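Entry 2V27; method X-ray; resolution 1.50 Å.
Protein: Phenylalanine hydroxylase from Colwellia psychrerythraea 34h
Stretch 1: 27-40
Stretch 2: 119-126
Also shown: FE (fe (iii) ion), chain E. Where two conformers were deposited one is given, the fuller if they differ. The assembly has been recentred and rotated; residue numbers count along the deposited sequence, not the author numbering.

Stretch 1 27-40: IWQELFTRQIACIK
Stretch 2 (119-126) DIFHEIFG

The contact between residues 27-40 and 119-126 of this phenylalanine hydroxylase is a largely apolar, aromatic-rich packing of two helices, in which two phenylalanines one helical turn apart set their rings against a neighbouring helix without a single hydrogen bond across the interface. It illustrates a general principle: residues four apart on a helix lie on the same side, so Phe121 and Phe125 can each turn a ring edge to an aromatic face on the partner, those of Trp28 and Phe32, also four apart. The first stretch is helical, already under way at Ile27, as far as Cys38, and Ile39 leaves helical geometry with phi/psi of -103/7°; the second is helical from Ile120, running on past Gly126, with a wider pi-type turn at 122-126. The axes approach to 11.0 Å, a spacing that leaves room for aromatic rings, and their N-to-C directions diverge by 43° (signed crossing angle -43°). Register is set by two pairs: Trp28 CA lies 6.9 Å from Phe121 CA, and Phe32 CA 7.8 Å from Phe125 CA. Together the stretches bury 480 Å².

Phe121, chi1 t and chi2 79°, is a classic knob in a hole formed by Trp28, Leu31, Phe32 and Gln35. Leu31 (m, t) points its CB toward the other helix, 3.6 Å from the centroid of the Phe121 ring and only 6° off its normal, a CH-pi contact over the face. The edge of Phe121 in turn meets the face of the Trp28 six-membered ring, with centroids 5.3 Å apart and planes at 78°. Trp28 starts sideways, but chi1 t with chi2 -81° brings its end across, so that Trp28 CZ3 lies 3.8 Å from Phe121 CD1 and Trp28 CH2 3.8 Å from Ile124 CG2 at the ring edge. Its NE1 is hydrogen-bonded elsewhere in the structure, which lets the indole be buried without an unmet polar group.

One turn on, the motif repeats. Phe125 (t, chi2 98°) directs its edge to the face of Phe32 (t, chi2 99°), with centroids 5.2 Å apart, planes at 84° and Phe32 CE1 3.6 Å from Phe125 CD1. Aliphatic groups complete the surroundings: Gln35 CG reaches Phe125 CE2 at 3.3 Å, Ile39 CD1 (p, t) reaches CZ of Phe125 at 3.7 Å, and Ile36 CD1 (m, m) lies 4.0 Å from Phe125 CE1.

The polar residues of the second stretch have other roles. Asp119 (p) caps its helix, OD2 accepting from His122 N at 3.0 Å and 175°. The CA-to-CB bond of His122 (t, chi2 63°) points away from the first stretch, and its NE2 binds the iron FE at 2.0 Å, so one short helix presents aromatic packing on one side and a metal ligand on another.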

# COMPACT_ATOMS: atom_id res chain seq x y z
N ILE B 27 3.18 26.93 5.43
CA ILE B 27 2.77 25.54 5.11
C ILE B 27 1.24 25.51 4.77
O ILE B 27 0.81 25.02 3.68
CB ILE B 27 3.13 24.59 6.25
CG1 ILE B 27 4.67 24.44 6.35
CG2 ILE B 27 2.46 23.22 6.09
CD1 ILE B 27 5.13 23.97 7.73
N TRP B 28 0.41 26.06 5.65
CA TRP B 28 -1.02 26.22 5.28
C TRP B 28 -1.25 26.84 3.90
O TRP B 28 -2.04 26.34 3.09
CB TRP B 28 -1.78 27.06 6.36
CG TRP B 28 -3.23 27.35 6.00
CD1 TRP B 28 -3.68 28.32 5.17
CD2 TRP B 28 -4.38 26.60 6.42
NE1 TRP B 28 -5.06 28.24 5.05
CE2 TRP B 28 -5.51 27.19 5.80
CE3 TRP B 28 -4.55 25.53 7.30
CZ2 TRP B 28 -6.80 26.76 6.04
CZ3 TRP B 28 -5.86 25.03 7.51
CH2 TRP B 28 -6.96 25.67 6.89
N GLN B 29 -0.55 27.92 3.59
CA GLN B 29 -0.79 28.62 2.33
C GLN B 29 -0.47 27.71 1.13
O GLN B 29 -1.20 27.71 0.13
CB GLN B 29 0.10 29.87 2.25
CG GLN B 29 -0.11 30.69 1.01
CD GLN B 29 0.77 31.94 1.05
OE1 GLN B 29 1.88 31.91 1.58
NE2 GLN B 29 0.27 33.03 0.49
N GLU B 30 0.64 26.99 1.26
CA GLU B 30 1.08 26.09 0.18
C GLU B 30 0.10 24.95 -0.00
O GLU B 30 -0.31 24.65 -1.15
CB GLU B 30 2.50 25.58 0.45
CG GLU B 30 3.54 26.65 0.14
CD GLU B 30 4.97 26.17 0.28
OE1 GLU B 30 5.23 24.95 0.06
OE2 GLU B 30 5.83 27.03 0.61
N LEU B 31 -0.32 24.35 1.11
CA LEU B 31 -1.37 23.29 1.09
C LEU B 31 -2.70 23.76 0.48
O LEU B 31 -3.30 23.07 -0.37
CB LEU B 31 -1.63 22.76 2.47
CG LEU B 31 -0.49 22.03 3.15
CD1 LEU B 31 -0.77 21.67 4.61
CD2 LEU B 31 -0.06 20.78 2.36
N PHE B 32 -3.12 24.97 0.84
CA PHE B 32 -4.39 25.53 0.39
C PHE B 32 -4.30 25.84 -1.09
O PHE B 32 -5.16 25.43 -1.89
CB PHE B 32 -4.67 26.83 1.18
CG PHE B 32 -6.10 27.27 1.15
CD1 PHE B 32 -6.93 26.98 2.23
CD2 PHE B 32 -6.65 27.96 0.06
CE1 PHE B 32 -8.23 27.37 2.26
CE2 PHE B 32 -8.00 28.35 0.07
CZ PHE B 32 -8.79 28.05 1.20
N THR B 33 -3.27 26.58 -1.48
CA THR B 33 -3.17 26.99 -2.89
C THR B 33 -3.10 25.78 -3.84
O THR B 33 -3.77 25.78 -4.88
CB THR B 33 -1.95 27.92 -3.18
OG1 THR B 33 -0.77 27.39 -2.55
CG2 THR B 33 -2.23 29.30 -2.70
N ARG B 34 -2.29 24.78 -3.48
CA ARG B 34 -2.17 23.57 -4.30
C ARG B 34 -3.51 22.81 -4.36
O ARG B 34 -3.86 22.29 -5.41
CB ARG B 34 -1.02 22.66 -3.87
CG ARG B 34 -1.30 21.78 -2.71
CD ARG B 34 -0.04 21.03 -2.29
NE ARG B 34 -0.38 20.02 -1.31
CZ ARG B 34 0.45 19.14 -0.79
NH1 ARG B 34 1.75 19.14 -1.12
NH2 ARG B 34 -0.04 18.26 0.08
N GLN B 35 -4.25 22.76 -3.26
CA GLN B 35 -5.47 21.97 -3.25
C GLN B 35 -6.60 22.66 -3.95
O GLN B 35 -7.39 22.01 -4.63
CB GLN B 35 -5.88 21.59 -1.82
CG GLN B 35 -6.82 20.37 -1.80
CD GLN B 35 -6.15 19.05 -2.26
OE1 GLN B 35 -6.83 18.14 -2.86
NE2 GLN B 35 -4.87 18.94 -2.00
N ILE B 36 -6.70 23.99 -3.81
CA ILE B 36 -7.75 24.76 -4.52
C ILE B 36 -7.66 24.52 -6.00
O ILE B 36 -8.67 24.35 -6.69
CB ILE B 36 -7.68 26.28 -4.22
CG1 ILE B 36 -8.32 26.54 -2.88
CG2 ILE B 36 -8.50 27.09 -5.23
CD1 ILE B 36 -9.81 26.10 -2.79
N ALA B 37 -6.44 24.45 -6.50
CA ALA B 37 -6.24 24.08 -7.91
C ALA B 37 -6.61 22.60 -8.19
O ALA B 37 -7.25 22.32 -9.20
CB ALA B 37 -4.80 24.38 -8.30
N CYS B 38 -6.26 21.66 -7.31
CA CYS B 38 -6.54 20.21 -7.54
C CYS B 38 -8.02 19.90 -7.61
O CYS B 38 -8.42 19.05 -8.41
CB CYS B 38 -5.89 19.29 -6.45
SG CYS B 38 -4.10 19.39 -6.49
N ILE B 39 -8.85 20.61 -6.83
CA ILE B 39 -10.24 20.20 -6.71
C ILE B 39 -11.25 21.03 -7.50
O ILE B 39 -12.47 20.82 -7.41
CB ILE B 39 -10.67 20.09 -5.23
CG1 ILE B 39 -10.85 21.48 -4.61
CG2 ILE B 39 -9.72 19.13 -4.47
CD1 ILE B 39 -11.11 21.43 -3.13
N LYS B 40 -10.74 21.93 -8.33
CA LYS B 40 -11.60 22.82 -9.12
C LYS B 40 -12.94 22.26 -9.64
O LYS B 40 -13.99 22.82 -9.27
CB LYS B 40 -10.80 23.51 -10.27
NZ LYS B 40 -7.30 25.99 -10.67
N ASP B 119 -4.11 16.27 10.37
CA ASP B 119 -3.68 17.56 10.90
C ASP B 119 -4.75 18.62 10.70
O ASP B 119 -5.85 18.36 10.18
CB ASP B 119 -2.27 17.98 10.38
CG ASP B 119 -2.29 18.49 8.96
OD1 ASP B 119 -1.22 19.05 8.57
OD2 ASP B 119 -3.34 18.43 8.25
N ILE B 120 -4.44 19.87 11.09
CA ILE B 120 -5.44 20.92 11.07
C ILE B 120 -5.88 21.23 9.63
O ILE B 120 -7.05 21.59 9.41
CB ILE B 120 -4.95 22.16 11.84
CG1 ILE B 120 -6.11 23.12 12.06
CG2 ILE B 120 -3.82 22.90 11.14
CD1 ILE B 120 -5.77 24.20 13.18
N PHE B 121 -4.95 21.08 8.66
CA PHE B 121 -5.34 21.26 7.27
C PHE B 121 -6.34 20.17 6.79
O PHE B 121 -7.37 20.49 6.16
CB PHE B 121 -4.11 21.36 6.35
CG PHE B 121 -4.50 21.61 4.92
CD1 PHE B 121 -4.85 22.90 4.51
CD2 PHE B 121 -4.63 20.55 3.98
CE1 PHE B 121 -5.29 23.16 3.17
CE2 PHE B 121 -5.06 20.79 2.65
CZ PHE B 121 -5.39 22.07 2.23
N HIS B 122 -6.01 18.92 7.03
CA HIS B 122 -6.96 17.84 6.71
C HIS B 122 -8.37 18.13 7.26
O HIS B 122 -9.37 18.05 6.56
CB HIS B 122 -6.47 16.48 7.20
CG HIS B 122 -7.52 15.43 7.10
ND1 HIS B 122 -8.05 15.03 5.88
CD2 HIS B 122 -8.24 14.78 8.05
CE1 HIS B 122 -8.97 14.11 6.09
NE2 HIS B 122 -9.12 13.94 7.40
N GLU B 123 -8.46 18.52 8.54
CA GLU B 123 -9.78 18.66 9.16
C GLU B 123 -10.49 19.90 8.66
O GLU B 123 -11.68 19.79 8.32
CB GLU B 123 -9.68 18.73 10.71
CG GLU B 123 -8.86 17.60 11.37
CD GLU B 123 -9.50 16.23 11.30
OE1 GLU B 123 -10.49 16.02 10.53
OE2 GLU B 123 -8.99 15.34 12.03
N ILE B 124 -9.80 21.05 8.63
CA ILE B 124 -10.50 22.28 8.28
C ILE B 124 -10.76 22.37 6.77
O ILE B 124 -11.87 22.71 6.36
CB ILE B 124 -9.76 23.54 8.85
CG1 ILE B 124 -9.82 23.52 10.39
CG2 ILE B 124 -10.37 24.83 8.32
CD1 ILE B 124 -9.23 24.77 11.04
N PHE B 125 -9.75 22.05 5.95
CA PHE B 125 -9.96 22.07 4.53
C PHE B 125 -10.77 20.85 4.03
O PHE B 125 -11.70 20.97 3.19
CB PHE B 125 -8.62 22.19 3.80
CG PHE B 125 -8.77 22.46 2.35
CD1 PHE B 125 -8.65 23.77 1.84
CD2 PHE B 125 -8.97 21.41 1.50
CE1 PHE B 125 -8.82 24.02 0.45
CE2 PHE B 125 -9.11 21.61 0.16
CZ PHE B 125 -9.04 22.88 -0.40
N GLY B 126 -10.42 19.67 4.54
CA GLY B 126 -11.09 18.47 4.05
C GLY B 126 -12.54 18.25 4.50
O GLY B 126 -13.36 17.76 3.71
FE FE E . -10.67 12.81 8.05
O HOH W 1 -10.78 13.43 10.05
O HOH W 2 -9.17 11.43 9.02